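Local coordinates for beta-xylosidase (Uncultured organism, PDB 4MLG), which probably removes xylose units from the non-reducing ends of xylo-oligosaccharides, as a five-bladed beta-propeller glycosidase of family GH43, at residues P29-W33 against F46-D50; M56-E60 against F280-Y285; V88-N92 against D144-Y148. Residues are numbered along the deposited sequence.

Contact 1. Residues P29-W33 against F46-D50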
# COMPACT_ATOMS: atom_id res chain seq x y z
N PRO A 29 -22.79 -1.62 -11.77
CA PRO A 29 -21.84 -2.32 -12.63
C PRO A 29 -20.58 -1.49 -12.91
O PRO A 29 -20.58 -0.28 -12.69
CB PRO A 29 -22.63 -2.47 -13.92
CG PRO A 29 -23.45 -1.22 -13.99
CD PRO A 29 -23.77 -0.85 -12.55
N SER A 30 -19.53 -2.16 -13.38
CA SER A 30 -18.35 -1.46 -13.88
C SER A 30 -18.67 -0.90 -15.26
O SER A 30 -19.65 -1.31 -15.88
CB SER A 30 -17.16 -2.42 -13.96
OG SER A 30 -16.92 -3.05 -12.72
N HIS A 31 -17.86 0.03 -15.74
CA HIS A 31 -18.09 0.63 -17.05
C HIS A 31 -16.96 0.34 -18.03
O HIS A 31 -15.94 1.02 -18.03
CB HIS A 31 -18.30 2.15 -16.92
CG HIS A 31 -18.68 2.82 -18.20
ND1 HIS A 31 -18.80 4.19 -18.31
CD2 HIS A 31 -18.96 2.32 -19.43
CE1 HIS A 31 -19.14 4.50 -19.55
NE2 HIS A 31 -19.25 3.38 -20.25
N ASP A 32 -17.15 -0.67 -18.87
CA ASP A 32 -16.17 -1.01 -19.89
C ASP A 32 -16.18 -0.00 -21.04
O ASP A 32 -17.23 0.38 -21.54
CB ASP A 32 -16.44 -2.41 -20.45
CG ASP A 32 -15.93 -3.51 -19.53
OD1 ASP A 32 -14.93 -3.28 -18.83
OD2 ASP A 32 -16.52 -4.61 -19.53
N TRP A 33 -14.98 0.42 -21.44
CA TRP A 33 -14.82 1.30 -22.59
C TRP A 33 -13.57 0.90 -23.35
O TRP A 33 -12.67 0.27 -22.78
CB TRP A 33 -14.73 2.76 -22.14
CG TRP A 33 -13.44 3.10 -21.46
CD1 TRP A 33 -13.00 2.63 -20.25
CD2 TRP A 33 -12.42 3.99 -21.93
NE1 TRP A 33 -11.77 3.17 -19.95
CE2 TRP A 33 -11.40 4.01 -20.97
CE3 TRP A 33 -12.28 4.77 -23.09
CZ2 TRP A 33 -10.24 4.78 -21.12
CZ3 TRP A 33 -11.13 5.53 -23.24
CH2 TRP A 33 -10.13 5.53 -22.26
N PHE A 46 -8.32 -3.78 -19.04
CA PHE A 46 -9.43 -3.47 -18.15
C PHE A 46 -9.19 -2.11 -17.51
O PHE A 46 -8.88 -2.02 -16.32
CB PHE A 46 -9.59 -4.55 -17.08
CG PHE A 46 -10.05 -5.87 -17.61
CD1 PHE A 46 -11.35 -6.03 -18.07
CD2 PHE A 46 -9.20 -6.96 -17.65
CE1 PHE A 46 -11.78 -7.25 -18.56
CE2 PHE A 46 -9.62 -8.18 -18.13
CZ PHE A 46 -10.92 -8.33 -18.59
N ASN A 47 -9.34 -1.06 -18.30
CA ASN A 47 -9.01 0.29 -17.85
C ASN A 47 -10.26 1.13 -17.61
O ASN A 47 -10.38 2.24 -18.13
CB ASN A 47 -8.11 0.98 -18.88
CG ASN A 47 -7.38 2.18 -18.31
OD1 ASN A 47 -7.07 2.22 -17.12
ND2 ASN A 47 -7.11 3.16 -19.16
N MET A 48 -11.19 0.60 -16.82
CA MET A 48 -12.40 1.34 -16.48
C MET A 48 -12.04 2.55 -15.62
O MET A 48 -11.03 2.54 -14.91
CB MET A 48 -13.40 0.45 -15.76
CG MET A 48 -13.82 -0.78 -16.56
SD MET A 48 -12.60 -2.10 -16.49
CE MET A 48 -13.14 -2.97 -15.02
N LYS A 49 -12.86 3.59 -15.68
CA LYS A 49 -12.52 4.84 -14.99
C LYS A 49 -13.70 5.53 -14.31
O LYS A 49 -13.54 6.60 -13.73
CB LYS A 49 -11.83 5.80 -15.96
CG LYS A 49 -12.61 6.06 -17.24
CD LYS A 49 -11.84 6.97 -18.17
CE LYS A 49 -12.58 7.17 -19.49
NZ LYS A 49 -11.86 8.10 -20.40
N ASP A 50 -14.88 4.92 -14.37
CA ASP A 50 -16.06 5.52 -13.74
C ASP A 50 -17.16 4.51 -13.39
O ASP A 50 -17.07 3.33 -13.73
CB ASP A 50 -16.63 6.64 -14.62
CG ASP A 50 -17.12 6.13 -15.96
OD1 ASP A 50 -16.67 5.05 -16.39
OD2 ASP A 50 -17.96 6.81 -16.59
O HOH W 1 -15.98 0.89 -13.77
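The polar links lie at two ends of the contact. At one, the indole NE1 of Trp33 donates a very short hydrogen bond of 2.5 Å to the backbone O of Asn47; at the other, His31 ND1 makes two weak hydrogen bonds to the carboxylate of Asp50, 3.0 Å to OD1 and 3.2 Å to OD2. A water joins the backbones there, accepting from His31 N (2.9 Å) and donating to Asp50 O (2.7 Å). Lys49, fully extended beyond chi1, lays its end over the Trp33 six-membered ring: NZ, 3.8 Å from the centroid, makes a cation-pi contact, with a CH-pi contact from CE. Between these, Met48 packs CG 3.1 Å from His31 O and CE 4.2 Å from Ser30 CB, while the polar ends of Ser30 and Asp32 pair with Asp15 and Arg301. The contact ties the end of strand 24-32 to the loop leading into its antiparallel neighbour 50-56 in the first propeller blade, with strand 12-14 alongside and strand 81-91 of the next blade against Asn47 and Met48.

Contact 2. Residues M56-E60 against F280-Y285; sequences MDDVE and FKGKWY
Residues 280-283 form a type I' beta turn, Lys281 (phi/psi 56/46) and Gly282 (84/-7) at its corners, closed by Phe280 N to Lys283 O at 2.8 Å and weakly by Lys283 N to Phe280 O at 3.3 Å. Residues 57-60 run past it as irregular loop, with CA atoms 7.9 Å apart for Val59 and Phe280 and 8.4 Å for Asp58 and Lys281. Phe280 (chi1 t, chi2 80°) and Tyr285 (chi1 m, chi2 -89°) both point toward this loop. Val59 (chi1 t) meets them and splits its methyls: CG2 sits 3.7 Å from Phe280 CD2, while CG1 lies over the face of Tyr285, 3.9 Å from the ring centroid in a CH-pi contact. The two-residue beta hairpin links strands 276-280 and 283-290 of the blade that also contains the N-terminal strand 5-6; the loop belongs to the first blade, between strands 50-56 and 64-72. Lys281, m then all-trans, reaches across to the loop, so that NZ donates to Asp57 O at 2.7 Å, and Phe280 turns its ring edge to the same oxygen, CE2 to O 3.4 Å. Glu60 (chi1 m, chi2 145°, between wells) swings its carboxylate to the hairpin, with OE1 2.8 Å from Tyr285 OH. Its OE2, also bonded to Met1 N, forms a long 3.6 Å salt bridge to Lys283 NZ (chi1 m, otherwise trans).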
# COMPACT_ATOMS: atom_id res chain seq x y z
N MET A 56 -34.37 -0.35 -11.85
CA MET A 56 -35.53 -0.91 -12.52
C MET A 56 -36.72 -1.01 -11.57
O MET A 56 -36.55 -1.02 -10.35
CB MET A 56 -35.21 -2.29 -13.09
CG MET A 56 -33.93 -2.36 -13.90
SD MET A 56 -33.61 -4.01 -14.55
CE MET A 56 -34.97 -4.18 -15.70
N ASP A 57 -37.92 -1.09 -12.14
CA ASP A 57 -39.12 -1.34 -11.36
C ASP A 57 -39.63 -2.75 -11.64
O ASP A 57 -40.27 -3.38 -10.80
CB ASP A 57 -40.20 -0.31 -11.69
CG ASP A 57 -39.98 1.01 -10.98
OD1 ASP A 57 -39.54 0.99 -9.81
OD2 ASP A 57 -40.24 2.07 -11.60
N ASP A 58 -39.33 -3.24 -12.84
CA ASP A 58 -39.69 -4.60 -13.24
C ASP A 58 -38.55 -5.22 -14.04
O ASP A 58 -38.19 -4.72 -15.11
CB ASP A 58 -40.98 -4.59 -14.07
CG ASP A 58 -41.43 -5.98 -14.46
OD1 ASP A 58 -41.21 -6.92 -13.67
OD2 ASP A 58 -42.00 -6.13 -15.56
N VAL A 59 -37.94 -6.25 -13.50
CA VAL A 59 -36.79 -6.84 -14.14
C VAL A 59 -37.12 -7.46 -15.49
O VAL A 59 -36.40 -7.27 -16.46
CB VAL A 59 -36.15 -7.91 -13.24
CG1 VAL A 59 -34.98 -8.57 -13.94
CG2 VAL A 59 -35.69 -7.30 -11.94
N GLU A 60 -38.20 -8.21 -15.54
CA GLU A 60 -38.60 -8.89 -16.77
C GLU A 60 -39.10 -8.08 -17.97
O GLU A 60 -38.70 -8.35 -19.09
CB GLU A 60 -39.55 -10.02 -16.45
CG GLU A 60 -38.83 -11.21 -15.85
CD GLU A 60 -39.67 -11.91 -14.83
OE1 GLU A 60 -40.29 -11.21 -14.02
OE2 GLU A 60 -39.68 -13.15 -14.84
N PHE A 280 -36.10 -10.38 -6.27
CA PHE A 280 -36.92 -9.22 -6.57
C PHE A 280 -38.33 -9.64 -7.00
O PHE A 280 -38.50 -10.36 -7.98
CB PHE A 280 -36.27 -8.36 -7.65
CG PHE A 280 -36.91 -7.01 -7.83
CD1 PHE A 280 -36.63 -5.97 -6.96
CD2 PHE A 280 -37.79 -6.78 -8.88
CE1 PHE A 280 -37.21 -4.73 -7.13
CE2 PHE A 280 -38.38 -5.54 -9.05
CZ PHE A 280 -38.09 -4.51 -8.17
N LYS A 281 -39.32 -9.19 -6.24
CA LYS A 281 -40.73 -9.51 -6.49
C LYS A 281 -41.02 -11.01 -6.52
O LYS A 281 -41.72 -11.49 -7.41
CB LYS A 281 -41.23 -8.83 -7.77
CG LYS A 281 -41.30 -7.31 -7.67
CD LYS A 281 -41.86 -6.71 -8.95
CE LYS A 281 -42.04 -5.20 -8.81
NZ LYS A 281 -42.54 -4.58 -10.07
N GLY A 282 -40.48 -11.73 -5.54
CA GLY A 282 -40.78 -13.15 -5.39
C GLY A 282 -39.94 -14.07 -6.25
O GLY A 282 -40.02 -15.30 -6.10
N LYS A 283 -39.15 -13.50 -7.15
CA LYS A 283 -38.31 -14.30 -8.04
C LYS A 283 -36.83 -13.95 -7.90
O LYS A 283 -36.48 -12.79 -7.64
CB LYS A 283 -38.75 -14.13 -9.49
CG LYS A 283 -40.20 -14.50 -9.74
CD LYS A 283 -40.58 -14.30 -11.19
CE LYS A 283 -42.04 -14.65 -11.43
NZ LYS A 283 -42.44 -14.45 -12.85
N TRP A 284 -35.97 -14.94 -8.07
CA TRP A 284 -34.53 -14.73 -7.99
C TRP A 284 -33.94 -14.51 -9.38
O TRP A 284 -34.41 -15.09 -10.36
CB TRP A 284 -33.85 -15.92 -7.31
CG TRP A 284 -34.15 -16.02 -5.85
CD1 TRP A 284 -35.25 -16.57 -5.26
CD2 TRP A 284 -33.31 -15.56 -4.77
NE1 TRP A 284 -35.17 -16.47 -3.90
CE2 TRP A 284 -33.98 -15.86 -3.57
CE3 TRP A 284 -32.07 -14.93 -4.71
CZ2 TRP A 284 -33.45 -15.55 -2.32
CZ3 TRP A 284 -31.54 -14.62 -3.47
CH2 TRP A 284 -32.23 -14.92 -2.29
N TYR A 285 -32.93 -13.66 -9.46
CA TYR A 285 -32.30 -13.33 -10.74
C TYR A 285 -30.78 -13.43 -10.66
O TYR A 285 -30.18 -13.11 -9.63
CB TYR A 285 -32.71 -11.93 -11.20
CG TYR A 285 -34.20 -11.78 -11.42
CD1 TYR A 285 -34.76 -12.07 -12.66
CD2 TYR A 285 -35.04 -11.35 -10.40
CE1 TYR A 285 -36.12 -11.93 -12.87
CE2 TYR A 285 -36.40 -11.22 -10.61
CZ TYR A 285 -36.94 -11.51 -11.84
OH TYR A 285 -38.29 -11.38 -12.05

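Contact 3. Residues V88-N92 against D144-Y148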
# COMPACT_ATOMS: atom_id res chain seq x y z
N VAL A 88 -22.28 -2.05 -3.06
CA VAL A 88 -22.92 -1.02 -2.24
C VAL A 88 -23.69 -1.63 -1.07
O VAL A 88 -24.31 -2.69 -1.22
CB VAL A 88 -23.87 -0.15 -3.10
CG1 VAL A 88 -24.57 0.90 -2.24
CG2 VAL A 88 -23.11 0.51 -4.23
N ALA A 89 -23.65 -0.98 0.08
CA ALA A 89 -24.41 -1.42 1.25
C ALA A 89 -25.14 -0.25 1.91
O ALA A 89 -24.64 0.88 1.92
CB ALA A 89 -23.49 -2.09 2.25
N PHE A 90 -26.31 -0.53 2.47
CA PHE A 90 -27.09 0.49 3.15
C PHE A 90 -27.03 0.33 4.66
O PHE A 90 -27.42 -0.70 5.20
CB PHE A 90 -28.55 0.45 2.68
CG PHE A 90 -29.44 1.44 3.37
CD1 PHE A 90 -29.32 2.80 3.12
CD2 PHE A 90 -30.39 1.02 4.28
CE1 PHE A 90 -30.14 3.71 3.75
CE2 PHE A 90 -31.21 1.93 4.93
CZ PHE A 90 -31.09 3.28 4.66
N ARG A 91 -26.52 1.35 5.34
CA ARG A 91 -26.44 1.34 6.80
C ARG A 91 -26.43 2.77 7.35
O ARG A 91 -25.88 3.68 6.72
CB ARG A 91 -25.18 0.59 7.25
CG ARG A 91 -25.11 0.34 8.75
CD ARG A 91 -23.88 -0.47 9.12
NE ARG A 91 -23.90 -0.92 10.51
CZ ARG A 91 -23.00 -1.73 11.05
NH1 ARG A 91 -22.00 -2.19 10.31
NH2 ARG A 91 -23.09 -2.08 12.33
N ASN A 92 -27.05 2.95 8.51
CA ASN A 92 -27.10 4.24 9.19
C ASN A 92 -27.78 5.32 8.35
O ASN A 92 -27.45 6.50 8.47
CB ASN A 92 -25.69 4.70 9.59
CG ASN A 92 -24.94 3.64 10.37
OD1 ASN A 92 -25.49 3.00 11.27
ND2 ASN A 92 -23.67 3.45 10.03
N ASP A 144 -26.98 -11.05 11.74
CA ASP A 144 -26.50 -10.74 13.09
C ASP A 144 -26.44 -9.24 13.36
O ASP A 144 -26.14 -8.81 14.48
CB ASP A 144 -25.14 -11.40 13.36
CG ASP A 144 -24.08 -10.99 12.35
OD1 ASP A 144 -24.32 -10.07 11.55
OD2 ASP A 144 -22.99 -11.61 12.37
N GLY A 145 -26.72 -8.45 12.33
CA GLY A 145 -26.72 -7.00 12.46
C GLY A 145 -25.44 -6.37 11.95
O GLY A 145 -25.38 -5.16 11.74
N GLU A 146 -24.42 -7.19 11.74
CA GLU A 146 -23.13 -6.70 11.26
C GLU A 146 -23.05 -6.73 9.73
O GLU A 146 -23.88 -7.36 9.07
CB GLU A 146 -21.99 -7.53 11.85
CG GLU A 146 -21.99 -7.60 13.37
CD GLU A 146 -21.62 -6.29 14.03
OE1 GLU A 146 -21.08 -5.40 13.35
OE2 GLU A 146 -21.88 -6.14 15.25
N TYR A 147 -22.06 -6.03 9.19
CA TYR A 147 -21.83 -6.01 7.74
C TYR A 147 -20.46 -6.60 7.42
O TYR A 147 -19.45 -6.16 7.97
CB TYR A 147 -21.94 -4.58 7.20
CG TYR A 147 -23.36 -4.06 7.09
CD1 TYR A 147 -23.91 -3.75 5.85
CD2 TYR A 147 -24.15 -3.89 8.22
CE1 TYR A 147 -25.20 -3.27 5.74
CE2 TYR A 147 -25.45 -3.41 8.12
CZ TYR A 147 -25.96 -3.10 6.88
OH TYR A 147 -27.25 -2.63 6.78
N TYR A 148 -20.43 -7.58 6.53
CA TYR A 148 -19.19 -8.28 6.20
C TYR A 148 -18.74 -8.00 4.77
O TYR A 148 -19.57 -7.91 3.85
CB TYR A 148 -19.36 -9.78 6.42
CG TYR A 148 -19.70 -10.17 7.84
CD1 TYR A 148 -18.71 -10.50 8.75
CD2 TYR A 148 -21.03 -10.20 8.27
CE1 TYR A 148 -19.02 -10.85 10.06
CE2 TYR A 148 -21.35 -10.55 9.57
CZ TYR A 148 -20.34 -10.87 10.46
OH TYR A 148 -20.66 -11.22 11.75
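Two neighbouring blades of the propeller meet here near the surface, where the end of strand 81-91 in the second blade faces the hairpin between strands 138-141 and 147-151 of the third. Tyr147 projects from that hairpin into the cleft between Ala89 and Arg91, which lie on the same side of their strand. Its edge meets the methyl of Ala89, CB to CD1 4.0 Å, and one face takes the aliphatic part of Arg91 in a CH-pi contact, CD 3.9 Å from the ring centroid. From there the extended Arg91 carries its guanidinium beyond the ring's margin, NH1 3.4 Å from Tyr147 CD2. At the far end of the ring, Tyr147 OH makes a weak hydrogen bond of 2.5 Å to Phe90 O; the CA-to-CB bond of Phe90 points away from the hairpin, and its ring meets that of Tyr95. The hairpin is shaped by an Asx turn, in which Asp144 OD1 accepts from Glu146 N at 2.9 Å, while OD2 receives a very short 2.4 Å bond from Tyr148 OH. Gly145 adopts phi 100° and psi -14°, where a CB would jam against the carbonyl O of Asp144. Arg91 NH2 and Glu146 OE1, of opposite charge, stay 4.0 Å apart, beyond a salt bridge. Met192, from a loop, touches both Arg91 and Tyr147, and Ile139 of strand 138-141 lies against Ala89.

In the fold
The three contacts are separate, with centres 22 to 26 Å apart and nearest atoms about 10 Å apart between contacts 1 and 2, 8 Å between 1 and 3, and 14 Å between 2 and 3. Strand 50-56 runs directly from contact 1 to contact 2, and contact 3 is nested within the long chain excursion that contact 2 closes, bringing the first blade against the last. The calcium ion bound by Asp85 and His274 is about 8 Å from the Ser30 side chain of contact 1 and 12 Å from that of Ala89 in contact 3, whose strand 81-91 also carries Asp85. Contact 2 is linked to the site along the chain, through His274 just before strand 276-280.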